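Putative mandelate racemase (Bordetella bronchiseptica, PDB 3OZY) is of unknown function but belongs to the mandelate racemase branch of the enolase superfamily and binds magnesium and the sugar diacid m-xylarate. Local coordinates at the interface of chains A and B. Residues are numbered along the deposited sequence; one frame, centred on the assembly and turned at random. Chains: chain A/B, Putative mandelate racemase.

Contact 1: the interface of chains A and B. Residues chain A 100, 232-233, 255-257; chain B 89, 94, 99-100, 260.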
loop_
_atom_site.group_PDB
_atom_site.type_symbol
_atom_site.label_atom_id
_atom_site.label_comp_id
_atom_site.label_asym_id
_atom_site.label_seq_id
_atom_site.Cartn_x
_atom_site.Cartn_y
_atom_site.Cartn_z
ATOM N N ARG A 100 -0.565 2.584 -1.677
ATOM C CA ARG A 100 0.291 3.041 -0.564
ATOM C C ARG A 100 1.077 1.843 -0.048
ATOM O O ARG A 100 0.726 1.232 0.965
ATOM C CB ARG A 100 -0.541 3.688 0.551
ATOM C CG ARG A 100 -1.616 4.679 0.055
ATOM C CD ARG A 100 -1.020 5.984 -0.512
ATOM N NE ARG A 100 -2.095 6.825 -1.053
ATOM C CZ ARG A 100 -2.918 7.564 -0.318
ATOM N NH1 ARG A 100 -2.764 7.623 0.996
ATOM N NH2 ARG A 100 -3.893 8.263 -0.902
ATOM N N ILE A 232 -0.647 5.628 11.606
ATOM C CA ILE A 232 -0.746 6.517 10.450
ATOM C C ILE A 232 -2.122 6.458 9.796
ATOM O O ILE A 232 -2.436 7.289 8.951
ATOM C CB ILE A 232 0.339 6.245 9.368
ATOM C CG1 ILE A 232 -0.079 5.130 8.398
ATOM C CG2 ILE A 232 1.694 5.971 10.017
ATOM C CD1 ILE A 232 -0.049 3.749 8.997
ATOM N N ASP A 233 -2.935 5.483 10.194
ATOM C CA ASP A 233 -4.286 5.361 9.675
ATOM C C ASP A 233 -5.295 6.251 10.386
ATOM O O ASP A 233 -6.437 6.380 9.922
ATOM C CB ASP A 233 -4.731 3.903 9.743
ATOM C CG ASP A 233 -3.994 3.034 8.746
ATOM O OD1 ASP A 233 -3.834 3.485 7.595
ATOM O OD2 ASP A 233 -3.563 1.923 9.112
ATOM N N ASN A 255 5.784 6.267 6.838
ATOM C CA ASN A 255 4.905 5.166 6.465
ATOM C C ASN A 255 3.662 5.603 5.693
ATOM O O ASN A 255 2.725 4.826 5.520
ATOM C CB ASN A 255 4.574 4.317 7.698
ATOM C CG ASN A 255 5.770 3.511 8.155
ATOM O OD1 ASN A 255 6.379 2.790 7.360
ATOM N ND2 ASN A 255 6.137 3.651 9.422
ATOM N N LEU A 256 3.691 6.844 5.213
ATOM C CA LEU A 256 2.667 7.394 4.324
ATOM C C LEU A 256 3.274 7.539 2.942
ATOM O O LEU A 256 4.454 7.843 2.804
ATOM C CB LEU A 256 2.206 8.760 4.827
ATOM C CG LEU A 256 1.492 8.750 6.170
ATOM C CD1 LEU A 256 1.318 10.185 6.643
ATOM C CD2 LEU A 256 0.150 8.051 6.046
ATOM N N TYR A 257 2.463 7.313 1.914
ATOM C CA TYR A 257 2.965 7.193 0.551
ATOM C C TYR A 257 2.294 8.157 -0.417
ATOM O O TYR A 257 1.064 8.269 -0.441
ATOM C CB TYR A 257 2.769 5.757 0.056
ATOM C CG TYR A 257 3.606 4.762 0.827
ATOM C CD1 TYR A 257 4.887 4.422 0.395
ATOM C CD2 TYR A 257 3.127 4.162 1.994
ATOM C CE1 TYR A 257 5.664 3.526 1.102
ATOM C CE2 TYR A 257 3.908 3.263 2.713
ATOM C CZ TYR A 257 5.174 2.947 2.255
ATOM O OH TYR A 257 5.981 2.058 2.939
ATOM N N PHE B 89 -0.680 -7.997 10.888
ATOM C CA PHE B 89 -0.739 -6.597 10.458
ATOM C C PHE B 89 0.291 -5.736 11.194
ATOM O O PHE B 89 1.070 -5.012 10.572
ATOM C CB PHE B 89 -2.156 -6.035 10.652
ATOM C CG PHE B 89 -2.305 -4.590 10.243
ATOM C CD1 PHE B 89 -2.575 -4.256 8.922
ATOM C CD2 PHE B 89 -2.208 -3.580 11.185
ATOM C CE1 PHE B 89 -2.722 -2.934 8.539
ATOM C CE2 PHE B 89 -2.356 -2.249 10.816
ATOM C CZ PHE B 89 -2.617 -1.928 9.485
ATOM N N SER B 94 1.735 -3.937 7.838
ATOM C CA SER B 94 1.531 -2.497 7.744
ATOM C C SER B 94 2.830 -1.763 7.440
ATOM O O SER B 94 2.944 -1.064 6.433
ATOM C CB SER B 94 0.912 -1.951 9.025
ATOM O OG SER B 94 0.651 -0.564 8.875
ATOM N N HIS B 99 0.797 0.103 4.341
ATOM C CA HIS B 99 -0.522 -0.017 4.957
ATOM C C HIS B 99 -1.701 -0.203 3.990
ATOM O O HIS B 99 -2.755 -0.660 4.416
ATOM C CB HIS B 99 -0.771 1.144 5.931
ATOM C CG HIS B 99 -0.934 2.483 5.271
ATOM N ND1 HIS B 99 -1.853 3.412 5.713
ATOM C CD2 HIS B 99 -0.288 3.058 4.228
ATOM C CE1 HIS B 99 -1.772 4.499 4.964
ATOM N NE2 HIS B 99 -0.834 4.310 4.052
ATOM N N ARG B 100 -1.525 0.133 2.711
ATOM C CA ARG B 100 -2.598 -0.031 1.714
ATOM C C ARG B 100 -1.995 -0.676 0.475
ATOM O O ARG B 100 -1.694 -0.006 -0.515
ATOM C CB ARG B 100 -3.261 1.310 1.369
ATOM C CG ARG B 100 -3.625 2.175 2.576
ATOM C CD ARG B 100 -4.759 1.598 3.438
ATOM N NE ARG B 100 -4.963 2.461 4.606
ATOM C CZ ARG B 100 -5.623 3.619 4.582
ATOM N NH1 ARG B 100 -6.180 4.047 3.456
ATOM N NH2 ARG B 100 -5.712 4.357 5.691
ATOM N N ASN B 260 -9.848 1.546 7.349
ATOM C CA ASN B 260 -9.353 2.914 7.472
ATOM C C ASN B 260 -9.604 3.736 6.223
ATOM O O ASN B 260 -9.953 4.916 6.307
ATOM C CB ASN B 260 -7.865 2.906 7.816
ATOM C CG ASN B 260 -7.583 2.129 9.066
ATOM O OD1 ASN B 260 -8.039 2.499 10.144
ATOM N ND2 ASN B 260 -6.855 1.030 8.932
HETATM O O HOH W 1 -0.411 6.674 2.743
HETATM O O HOH W 2 2.519 1.993 5.880
HETATM O O HOH W 3 -6.293 6.878 7.052
#
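Three loops of chain A, at A:Arg100, A:Ile232-A:Asp233 and A:Asn255-A:Tyr257, meet helix 81-97 of chain B, the B:His99-B:Arg100 loop that follows it, and the start of B helix 258-267. B:His99 reaches across with its imidazole, and its ND1 N-H, in the ring plane, points at carboxylate oxygen OD1 of A:Asp233 at 2.7 Å. That bond arrives on the syn side, 24° out of the carboxylate plane. B:Arg100 takes the same oxygen from the opposite face: its NH2 makes a salt bridge to A:Asp233 OD1 at 2.8 Å, lying above the carboxylate plane. Two donors thus grip one oxygen, which probably keeps the carboxylate ionised. CG of B:Arg100, anti to the carbonyl carbon (chi1 -47°), lies over the centre of the B:His99 ring, and a bend at chi2 then helps bring a face of the guanidinium over CE1 at the rim of the imidazole. The amide of B:Asn260 stacks on the carboxylate with planes 10° apart, its CG 3.4 Å from A:Asp233 CB. A:Ile232 packs CG1 3.6 Å from ND1 of B:His99. At the far end of the ring, NE2 meets a water at 2.7 Å that also touches A:Tyr257 N and A:Arg100 NH1, so both imidazole nitrogens are engaged and the ring's rotation is fixed. Across the two-fold axis, A:Arg100 and B:Arg100 form a short antiparallel bridge, each N 3.1 Å from the other's O, while their CB atoms touch and the side chains run side by side in the same direction. With its symmetry twin, this patch ties the two subunits of the deposited dimer together around their axis.

Contact 2: the interface of chains A and B. Residues chain A 26-27, 203-204, 232, 255, 384-385; chain B 90, 94-95.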
loop_
_atom_site.group_PDB
_atom_site.type_symbol
_atom_site.label_atom_id
_atom_site.label_comp_id
_atom_site.label_asym_id
_atom_site.label_seq_id
_atom_site.Cartn_x
_atom_site.Cartn_y
_atom_site.Cartn_z
ATOM N N GLY A 26 9.086 0.765 18.288
ATOM C CA GLY A 26 7.801 0.219 17.890
ATOM C C GLY A 26 7.848 -0.534 16.569
ATOM O O GLY A 26 6.959 -1.344 16.291
ATOM N N ALA A 27 8.855 -0.258 15.746
ATOM C CA ALA A 27 9.004 -0.946 14.468
ATOM C C ALA A 27 9.564 -2.359 14.611
ATOM O O ALA A 27 9.535 -3.124 13.647
ATOM C CB ALA A 27 9.879 -0.144 13.532
ATOM N N ASN A 203 6.722 5.618 16.864
ATOM C CA ASN A 203 6.521 4.508 15.927
ATOM C C ASN A 203 5.091 3.951 15.946
ATOM O O ASN A 203 4.885 2.732 15.894
ATOM C CB ASN A 203 7.527 3.377 16.181
ATOM C CG ASN A 203 8.910 3.715 15.688
ATOM O OD1 ASN A 203 9.747 4.219 16.444
ATOM N ND2 ASN A 203 9.168 3.438 14.415
ATOM N N GLN A 204 4.109 4.853 16.002
ATOM C CA GLN A 204 2.688 4.487 15.937
ATOM C C GLN A 204 2.202 3.681 17.134
ATOM O O GLN A 204 1.188 2.982 17.041
ATOM C CB GLN A 204 2.365 3.692 14.659
ATOM C CG GLN A 204 2.886 4.273 13.360
ATOM C CD GLN A 204 2.421 3.451 12.156
ATOM O OE1 GLN A 204 1.219 3.275 11.936
ATOM N NE2 GLN A 204 3.372 2.940 11.378
ATOM N N ILE A 232 -0.647 5.628 11.606
ATOM C CA ILE A 232 -0.746 6.517 10.450
ATOM C C ILE A 232 -2.122 6.458 9.796
ATOM O O ILE A 232 -2.436 7.289 8.951
ATOM C CB ILE A 232 0.339 6.245 9.368
ATOM C CG1 ILE A 232 -0.079 5.130 8.398
ATOM C CG2 ILE A 232 1.694 5.971 10.017
ATOM C CD1 ILE A 232 -0.049 3.749 8.997
ATOM N N ASN A 255 5.784 6.267 6.838
ATOM C CA ASN A 255 4.905 5.166 6.465
ATOM C C ASN A 255 3.662 5.603 5.693
ATOM O O ASN A 255 2.725 4.826 5.520
ATOM C CB ASN A 255 4.574 4.317 7.698
ATOM C CG ASN A 255 5.770 3.511 8.155
ATOM O OD1 ASN A 255 6.379 2.790 7.360
ATOM N ND2 ASN A 255 6.137 3.651 9.422
ATOM N N GLY A 384 7.132 -6.137 14.647
ATOM C CA GLY A 384 6.772 -4.826 15.153
ATOM C C GLY A 384 5.640 -4.853 16.169
ATOM O O GLY A 384 5.053 -5.898 16.455
ATOM N N HIS A 385 5.333 -3.678 16.700
ATOM C CA HIS A 385 4.349 -3.542 17.766
ATOM C C HIS A 385 3.095 -2.815 17.281
ATOM O O HIS A 385 3.070 -2.269 16.179
ATOM C CB HIS A 385 4.981 -2.791 18.940
ATOM C CG HIS A 385 6.192 -3.468 19.500
ATOM N ND1 HIS A 385 6.114 -4.452 20.461
ATOM C CD2 HIS A 385 7.510 -3.316 19.221
ATOM C CE1 HIS A 385 7.332 -4.868 20.762
ATOM N NE2 HIS A 385 8.196 -4.193 20.027
ATOM N N HIS B 90 0.287 -5.805 12.525
ATOM C CA HIS B 90 1.214 -4.985 13.317
ATOM C C HIS B 90 2.627 -5.546 13.363
ATOM O O HIS B 90 3.586 -4.792 13.489
ATOM C CB HIS B 90 0.691 -4.778 14.739
ATOM C CG HIS B 90 -0.642 -4.112 14.779
ATOM N ND1 HIS B 90 -0.804 -2.766 14.532
ATOM C CD2 HIS B 90 -1.877 -4.605 15.020
ATOM C CE1 HIS B 90 -2.084 -2.458 14.625
ATOM N NE2 HIS B 90 -2.755 -3.556 14.916
ATOM N N SER B 94 1.735 -3.937 7.838
ATOM C CA SER B 94 1.531 -2.497 7.744
ATOM C C SER B 94 2.830 -1.763 7.440
ATOM O O SER B 94 2.944 -1.064 6.433
ATOM C CB SER B 94 0.912 -1.951 9.025
ATOM O OG SER B 94 0.651 -0.564 8.875
ATOM N N ARG B 95 3.829 -1.932 8.301
ATOM C CA ARG B 95 5.079 -1.206 8.125
ATOM C C ARG B 95 5.929 -1.778 6.992
ATOM O O ARG B 95 6.508 -1.019 6.210
ATOM C CB ARG B 95 5.909 -1.201 9.414
ATOM C CG ARG B 95 5.253 -0.502 10.593
ATOM C CD ARG B 95 6.221 -0.451 11.776
ATOM N NE ARG B 95 5.616 0.147 12.969
ATOM C CZ ARG B 95 4.896 -0.534 13.850
ATOM N NH1 ARG B 95 4.681 -1.835 13.677
ATOM N NH2 ARG B 95 4.384 0.082 14.905
HETATM O O HOH W 4 2.519 1.993 5.880
HETATM O O HOH W 5 5.249 1.319 5.419
HETATM O O HOH W 6 2.745 1.443 8.801
#
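Helix 81-97 of chain B points its last turns at loops of chain A, where A:Asn203 and A:Gln204 both have positive phi and the A:Asn203 carbonyl faces the partner. B:Arg95 enters among these loops, its chain extended from CG to NE (chi2 -175°), which carries the guanidinium to a set of backbone oxygens. NH2 meets A:Asn203 O at 2.9 Å, nearly along the C=O axis and within the guanidinium plane. End-on, NH1 and NH2 share the carbonyl oxygen of A:His385, each at 3.0 Å. NH1 lies on a lone pair of that oxygen, whereas NH2 comes from above the carbonyl plane. The carbonyl oxygen of A:Gly26 sits over one guanidinium face, 3.3 Å from CZ, and A:Ala27 CA covers that side too; these oxygens would suit the arginine's positive charge. Alongside, A:Gln204 runs the opposite way to B:Arg95, its amide turned 62° from the guanidinium. OE1 of A:Gln204 accepts from A:Ile232 N, which holds the amide with NE2 toward a linked group of waters. One of these waters joins NE2 to the hydroxyl of B:Ser94, and the others bridge A:Asn255 to the backbone carbonyls at the end of the helix. There, one water lies 2.7 Å from A:Asn255 OD1 and 2.8 Å from B:Arg95 O.

About 9 Å separates the C-alpha centres of contact 1 and contact 2, which adjoin along one face of chain A and share A:Ile232, A:Asn255 and B:Ser94. Helix 81-97 of chain B serves both: its last turns carry contact 2 and part of contact 1, while the loop after it brings B:His99 and B:Arg100 to contact 1. A water between A:Asn255 O and B:Ser94 O belongs to each, joining the patches by solvent as well as by chain. Contact 1 reaches the two-fold axis, whereas contact 2 lies farther out, and twofold repetition of the pair should resist rocking of one barrel against the other.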